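Local coordinates for protein cytosolic IMP-GMP specific 5'-nucleotidase (Legionella pneumophila subsp. pneumophila, PDB 4OHF) that probably removes the 5'-phosphate from purine nucleoside monophosphates such as IMP and GMP, using a bound magnesium ion in a HAD-type fold, at residues 70-75 against 81-86; 118-123 against 152-157. All coordinates share one frame; numbering follows the deposited sequence.

Overall arrangement
Both contacts involve one small antiparallel sheet, and they follow one another along the chain without nesting or crossing. Contact 1 comes first and closes a beta hairpin: strand 73-75 turns back after a short loop and pairs with strand 80-84, whose continuation reaches a bound GMP. The chain then runs through strand 90-95 and helix 102-109 before 118-123 returns to the sheet, adding edge strand 121-122 beside 73-75. Contact 2 closes a longer loop containing helix 129-143 and sets the start of helix 153-170 against that edge. The two centres lie about 13 Å apart, and Ile74 O and Met122 N, 2.7 Å apart, probably hydrogen-bond between them.

Contact 1 of 2, residues 70-75 against 81-86; sequences RGLVID and ILKLSR. With 5GP (guanosine-5'-monophosphate), chain E.
Val73 and Leu82 face each other as an antiparallel hydrogen-bonded pair at the heart of a beta hairpin. Val73 N donates to Leu82 O at 2.8 Å, and Leu82 N returns a nearly straight bond to Val73 O at 2.7 Å (173° at the hydrogen); both donors lie in the plane of the carbonyl they meet. Ile74 and Ile81 form the next, non-hydrogen-bonded pair. The strands diverge markedly from strict antiparallel alignment, their directions 136° apart.

Apolar contacts flank this ladder. On the face of Val73 and Leu82, the CG2 methyl of Val73 reaches CD2 of Leu84 at 3.6 Å, the two side chains crossing at about a right angle; CG2 lies anti to the carbonyl carbon while CG1 takes the place anti to N (chi1 175°). Just before the strand, Leu72 packs its CD1 on Ile81 CG2 at 3.7 Å, and its CD2 rests 4.0 Å from CG of Lys83, whose amine goes on to the carbonyl oxygens of Trp406, Arg408 and Arg411.

Beyond strand 80-84, Arg86 brings NH1 to within 3.2 Å of N7 of GMP in a weak hydrogen bond, N7 lying at the guanidinium edge; NH1 also comes 3.0 Å from GMP O6, which lies obliquely to the guanidinium. Glu416 holds NE of Arg86 in a salt bridge. Arg86 NH1 of the second subunit also bonds this nucleotide, which therefore sits between two protein chains.

Helix 129-143 packs on Leu72, Ile74 and Ile81, Tyr121 of strand 121-122 lies against Val73 and Leu82, and helix 418-426 touches Leu84 and Arg86.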
loop_
_atom_site.group_PDB
_atom_site.type_symbol
_atom_site.label_atom_id
_atom_site.label_comp_id
_atom_site.label_asym_id
_atom_site.label_seq_id
_atom_site.Cartn_x
_atom_site.Cartn_y
_atom_site.Cartn_z
ATOM N N ARG B 70 -1.083 27.902 -12.528
ATOM C CA ARG B 70 -0.252 26.915 -11.847
ATOM C C ARG B 70 -0.959 26.320 -10.634
ATOM O O ARG B 70 -1.779 26.982 -10.010
ATOM C CB ARG B 70 1.071 27.550 -11.420
ATOM C CG ARG B 70 2.040 26.587 -10.710
ATOM C CD ARG B 70 3.347 27.277 -10.393
ATOM N NE ARG B 70 4.334 26.376 -9.823
ATOM C CZ ARG B 70 5.594 26.720 -9.569
ATOM N NH1 ARG B 70 6.022 27.948 -9.841
ATOM N NH2 ARG B 70 6.433 25.839 -9.037
ATOM N N GLY B 71 -0.644 25.063 -10.320
ATOM C CA GLY B 71 -1.225 24.402 -9.162
ATOM C C GLY B 71 -2.450 23.530 -9.383
ATOM O O GLY B 71 -2.877 22.833 -8.473
ATOM N N LEU B 72 -3.007 23.547 -10.590
ATOM C CA LEU B 72 -4.198 22.764 -10.885
ATOM C C LEU B 72 -3.955 21.262 -10.846
ATOM O O LEU B 72 -2.824 20.798 -11.001
ATOM C CB LEU B 72 -4.772 23.159 -12.245
ATOM C CG LEU B 72 -5.081 24.648 -12.403
ATOM C CD1 LEU B 72 -5.846 24.876 -13.706
ATOM C CD2 LEU B 72 -5.880 25.152 -11.192
ATOM N N VAL B 73 -5.035 20.512 -10.642
ATOM C CA VAL B 73 -4.972 19.055 -10.575
ATOM C C VAL B 73 -5.792 18.407 -11.692
ATOM O O VAL B 73 -6.923 18.819 -11.972
ATOM C CB VAL B 73 -5.530 18.531 -9.229
ATOM C CG1 VAL B 73 -5.567 17.011 -9.247
ATOM C CG2 VAL B 73 -4.693 19.047 -8.067
ATOM N N ILE B 74 -5.229 17.384 -12.321
ATOM C CA ILE B 74 -5.942 16.700 -13.389
ATOM C C ILE B 74 -6.595 15.389 -12.953
ATOM O O ILE B 74 -5.943 14.491 -12.417
ATOM C CB ILE B 74 -5.023 16.427 -14.588
ATOM C CG1 ILE B 74 -4.681 17.751 -15.275
ATOM C CG2 ILE B 74 -5.701 15.472 -15.563
ATOM C CD1 ILE B 74 -3.895 17.599 -16.579
ATOM N N ASP B 75 -7.902 15.308 -13.164
ATOM C CA ASP B 75 -8.681 14.115 -12.838
ATOM C C ASP B 75 -8.780 13.364 -14.161
ATOM O O ASP B 75 -9.716 13.576 -14.932
ATOM C CB ASP B 75 -10.074 14.522 -12.335
ATOM C CG ASP B 75 -10.979 13.331 -12.060
ATOM O OD1 ASP B 75 -12.043 13.538 -11.433
ATOM O OD2 ASP B 75 -10.640 12.199 -12.472
ATOM N N ILE B 81 -10.421 19.136 -14.673
ATOM C CA ILE B 81 -9.305 19.870 -14.109
ATOM C C ILE B 81 -9.814 20.565 -12.859
ATOM O O ILE B 81 -10.821 21.262 -12.901
ATOM C CB ILE B 81 -8.758 20.898 -15.104
ATOM C CG1 ILE B 81 -8.291 20.184 -16.382
ATOM C CG2 ILE B 81 -7.595 21.667 -14.469
ATOM C CD1 ILE B 81 -7.715 21.128 -17.444
ATOM N N LEU B 82 -9.100 20.383 -11.750
ATOM C CA LEU B 82 -9.522 20.941 -10.469
ATOM C C LEU B 82 -8.615 21.947 -9.762
ATOM O O LEU B 82 -7.393 21.887 -9.864
ATOM C CB LEU B 82 -9.779 19.782 -9.506
ATOM C CG LEU B 82 -10.454 18.536 -10.100
ATOM C CD1 LEU B 82 -10.556 17.477 -9.029
ATOM C CD2 LEU B 82 -11.848 18.874 -10.636
ATOM N N LYS B 83 -9.254 22.856 -9.031
ATOM C CA LYS B 83 -8.597 23.883 -8.217
ATOM C C LYS B 83 -8.896 23.398 -6.784
ATOM O O LYS B 83 -10.039 23.476 -6.324
ATOM C CB LYS B 83 -9.273 25.244 -8.425
ATOM C CG LYS B 83 -8.363 26.488 -8.424
ATOM C CD LYS B 83 -7.590 26.706 -7.140
ATOM C CE LYS B 83 -6.792 28.000 -7.186
ATOM N NZ LYS B 83 -7.659 29.206 -7.271
ATOM N N LEU B 84 -7.887 22.901 -6.084
ATOM C CA LEU B 84 -8.093 22.387 -4.733
ATOM C C LEU B 84 -7.606 23.289 -3.607
ATOM O O LEU B 84 -6.747 24.140 -3.801
ATOM C CB LEU B 84 -7.416 21.025 -4.597
ATOM C CG LEU B 84 -8.139 19.754 -5.043
ATOM C CD1 LEU B 84 -9.060 20.005 -6.218
ATOM C CD2 LEU B 84 -7.091 18.724 -5.383
ATOM N N SER B 85 -8.166 23.089 -2.420
ATOM C CA SER B 85 -7.783 23.850 -1.237
ATOM C C SER B 85 -6.669 23.033 -0.639
ATOM O O SER B 85 -6.424 21.916 -1.090
ATOM C CB SER B 85 -8.927 23.907 -0.237
ATOM O OG SER B 85 -9.113 22.630 0.365
ATOM N N ARG B 86 -6.009 23.558 0.386
ATOM C CA ARG B 86 -4.904 22.821 0.992
ATOM C C ARG B 86 -5.301 21.442 1.510
ATOM O O ARG B 86 -4.459 20.564 1.616
ATOM C CB ARG B 86 -4.251 23.623 2.124
ATOM C CG ARG B 86 -5.090 23.807 3.370
ATOM C CD ARG B 86 -4.222 23.626 4.627
ATOM N NE ARG B 86 -3.081 24.545 4.690
ATOM C CZ ARG B 86 -1.805 24.157 4.766
ATOM N NH1 ARG B 86 -1.505 22.860 4.789
ATOM N NH2 ARG B 86 -0.825 25.057 4.811
HETATM P P 5GP E . -1.502 12.067 6.764
HETATM O O1P 5GP E . -0.334 11.151 6.924
HETATM O O2P 5GP E . -1.278 13.391 7.457
HETATM O O3P 5GP E . -2.804 11.443 7.257
HETATM O "O5'" 5GP E . -1.761 12.324 5.197
HETATM C "C5'" 5GP E . -0.759 12.905 4.360
HETATM C "C4'" 5GP E . -1.306 14.108 3.596
HETATM O "O4'" 5GP E . -1.884 15.164 4.370
HETATM C "C3'" 5GP E . -0.310 14.844 2.675
HETATM O "O3'" 5GP E . 0.253 14.013 1.610
HETATM C "C2'" 5GP E . -1.186 15.981 2.192
HETATM O "O2'" 5GP E . -1.840 15.601 0.925
HETATM C "C1'" 5GP E . -2.166 16.214 3.381
HETATM N N9 5GP E . -2.009 17.588 4.035
HETATM C C8 5GP E . -2.557 18.760 3.661
HETATM N N7 5GP E . -2.185 19.771 4.496
HETATM C C5 5GP E . -1.373 19.205 5.431
HETATM C C6 5GP E . -0.664 19.684 6.565
HETATM O O6 5GP E . -0.728 20.900 6.869
HETATM N N1 5GP E . 0.091 18.800 7.321
HETATM C C2 5GP E . 0.175 17.484 7.010
HETATM N N2 5GP E . 0.919 16.644 7.770
HETATM N N3 5GP E . -0.505 16.985 5.907
HETATM C C4 5GP E . -1.270 17.829 5.131
#

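Contact 2 of 2, residues 118-123 against 152-157; sequences DPNYMA and SYQAIA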
loop_
_atom_site.group_PDB
_atom_site.type_symbol
_atom_site.label_atom_id
_atom_site.label_comp_id
_atom_site.label_asym_id
_atom_site.label_seq_id
_atom_site.Cartn_x
_atom_site.Cartn_y
_atom_site.Cartn_z
ATOM N N ASP B 118 -5.228 8.658 -4.477
ATOM C CA ASP B 118 -5.781 7.894 -5.585
ATOM C C ASP B 118 -4.970 8.223 -6.851
ATOM O O ASP B 118 -4.840 9.381 -7.230
ATOM C CB ASP B 118 -7.262 8.271 -5.761
ATOM C CG ASP B 118 -7.889 7.651 -7.005
ATOM O OD1 ASP B 118 -9.117 7.813 -7.203
ATOM O OD2 ASP B 118 -7.153 7.008 -7.785
ATOM N N PRO B 119 -4.417 7.201 -7.520
ATOM C CA PRO B 119 -3.617 7.395 -8.737
ATOM C C PRO B 119 -4.338 8.042 -9.914
ATOM O O PRO B 119 -3.695 8.461 -10.879
ATOM C CB PRO B 119 -3.139 5.985 -9.061
ATOM C CG PRO B 119 -4.272 5.140 -8.565
ATOM C CD PRO B 119 -4.561 5.768 -7.219
ATOM N N ASN B 120 -5.663 8.125 -9.842
ATOM C CA ASN B 120 -6.444 8.737 -10.922
ATOM C C ASN B 120 -6.144 10.226 -11.074
ATOM O O ASN B 120 -6.275 10.789 -12.157
ATOM C CB ASN B 120 -7.952 8.557 -10.682
ATOM C CG ASN B 120 -8.472 7.220 -11.186
ATOM O OD1 ASN B 120 -8.226 6.847 -12.331
ATOM N ND2 ASN B 120 -9.203 6.499 -10.337
ATOM N N TYR B 121 -5.753 10.865 -9.979
ATOM C CA TYR B 121 -5.449 12.281 -10.015
ATOM C C TYR B 121 -3.978 12.526 -10.301
ATOM O O TYR B 121 -3.113 11.852 -9.744
ATOM C CB TYR B 121 -5.820 12.939 -8.684
ATOM C CG TYR B 121 -7.281 12.835 -8.335
ATOM C CD1 TYR B 121 -7.737 11.875 -7.432
ATOM C CD2 TYR B 121 -8.213 13.690 -8.922
ATOM C CE1 TYR B 121 -9.088 11.768 -7.122
ATOM C CE2 TYR B 121 -9.564 13.592 -8.622
ATOM C CZ TYR B 121 -9.995 12.628 -7.721
ATOM O OH TYR B 121 -11.335 12.534 -7.427
ATOM N N MET B 122 -3.705 13.484 -11.180
ATOM C CA MET B 122 -2.338 13.853 -11.526
ATOM C C MET B 122 -2.120 15.230 -10.915
ATOM O O MET B 122 -2.745 16.205 -11.328
ATOM C CB MET B 122 -2.177 13.897 -13.044
ATOM C CG MET B 122 -2.378 12.542 -13.700
ATOM S SD MET B 122 -2.307 12.554 -15.508
ATOM C CE MET B 122 -0.564 12.178 -15.797
ATOM N N ALA B 123 -1.251 15.298 -9.911
ATOM C CA ALA B 123 -0.985 16.557 -9.220
ATOM C C ALA B 123 0.490 16.916 -9.117
ATOM O O ALA B 123 0.948 17.409 -8.085
ATOM C CB ALA B 123 -1.604 16.522 -7.821
ATOM N N SER B 152 -9.775 7.145 -24.239
ATOM C CA SER B 152 -10.555 7.523 -23.060
ATOM C C SER B 152 -9.830 8.655 -22.336
ATOM O O SER B 152 -8.616 8.846 -22.509
ATOM C CB SER B 152 -10.710 6.334 -22.108
ATOM O OG SER B 152 -9.455 5.954 -21.567
ATOM N N TYR B 153 -10.576 9.399 -21.526
ATOM C CA TYR B 153 -10.005 10.504 -20.768
ATOM C C TYR B 153 -8.690 10.072 -20.125
ATOM O O TYR B 153 -7.669 10.755 -20.240
ATOM C CB TYR B 153 -10.983 10.953 -19.687
ATOM C CG TYR B 153 -12.292 11.497 -20.217
ATOM C CD1 TYR B 153 -12.313 12.387 -21.287
ATOM C CD2 TYR B 153 -13.501 11.184 -19.603
ATOM C CE1 TYR B 153 -13.501 12.956 -21.729
ATOM C CE2 TYR B 153 -14.695 11.750 -20.037
ATOM C CZ TYR B 153 -14.685 12.634 -21.098
ATOM O OH TYR B 153 -15.854 13.207 -21.533
ATOM N N GLN B 154 -8.735 8.926 -19.454
ATOM C CA GLN B 154 -7.574 8.353 -18.785
ATOM C C GLN B 154 -6.423 8.124 -19.762
ATOM O O GLN B 154 -5.269 8.461 -19.481
ATOM C CB GLN B 154 -7.972 7.023 -18.158
ATOM C CG GLN B 154 -6.802 6.176 -17.687
ATOM C CD GLN B 154 -6.332 6.539 -16.294
ATOM O OE1 GLN B 154 -5.267 6.100 -15.856
ATOM N NE2 GLN B 154 -7.132 7.335 -15.582
ATOM N N ALA B 155 -6.748 7.534 -20.907
ATOM C CA ALA B 155 -5.763 7.236 -21.943
ATOM C C ALA B 155 -5.107 8.503 -22.506
ATOM O O ALA B 155 -3.891 8.552 -22.711
ATOM C CB ALA B 155 -6.428 6.444 -23.064
ATOM N N ILE B 156 -5.922 9.520 -22.764
ATOM C CA ILE B 156 -5.426 10.786 -23.285
ATOM C C ILE B 156 -4.404 11.390 -22.322
ATOM O O ILE B 156 -3.295 11.731 -22.724
ATOM C CB ILE B 156 -6.588 11.768 -23.502
ATOM C CG1 ILE B 156 -7.633 11.109 -24.409
ATOM C CG2 ILE B 156 -6.078 13.069 -24.117
ATOM C CD1 ILE B 156 -8.835 11.984 -24.727
ATOM N N ALA B 157 -4.769 11.507 -21.050
ATOM C CA ALA B 157 -3.863 12.060 -20.051
ATOM C C ALA B 157 -2.524 11.339 -20.036
ATOM O O ALA B 157 -1.478 11.975 -19.925
ATOM C CB ALA B 157 -4.495 11.994 -18.675
#
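A type I beta turn from Asp118 to Tyr121, leading into edge strand 121-122, meets the first turn of helix 153-170 in this small contact. The turn is braced from within by an Asx turn: Asp118 OD2 accepts from Asn120 N at 2.8 Å, the donor standing well above the carboxylate plane, 55° out of it. A weak bond joins Asn120 ND2 to Asp118 OD1, so both carboxylate oxygens engage Asn120.

With ND2 turned to Asp118, the other end of the amide, OD1, is directed at the helix and comes 3.5 Å from Gln154 NE2. The two amide planes stand 85° apart. Gln154 reaches across with CG anti to its backbone N (chi1 168°) and a bend at chi2.

Ser152 is the N-cap of this helix, its OG accepting from Ala155 N at 3.2 Å. Around the contact, Ser76 lies against Gln154 and Ala157 and bonds Asn120 O through its hydroxyl, while Tyr136 of helix 129-143 packs on Ala157. Three residues on from Gln154, Ala157 turns its CB to the strand, where Met122 SD touches it at 3.9 Å.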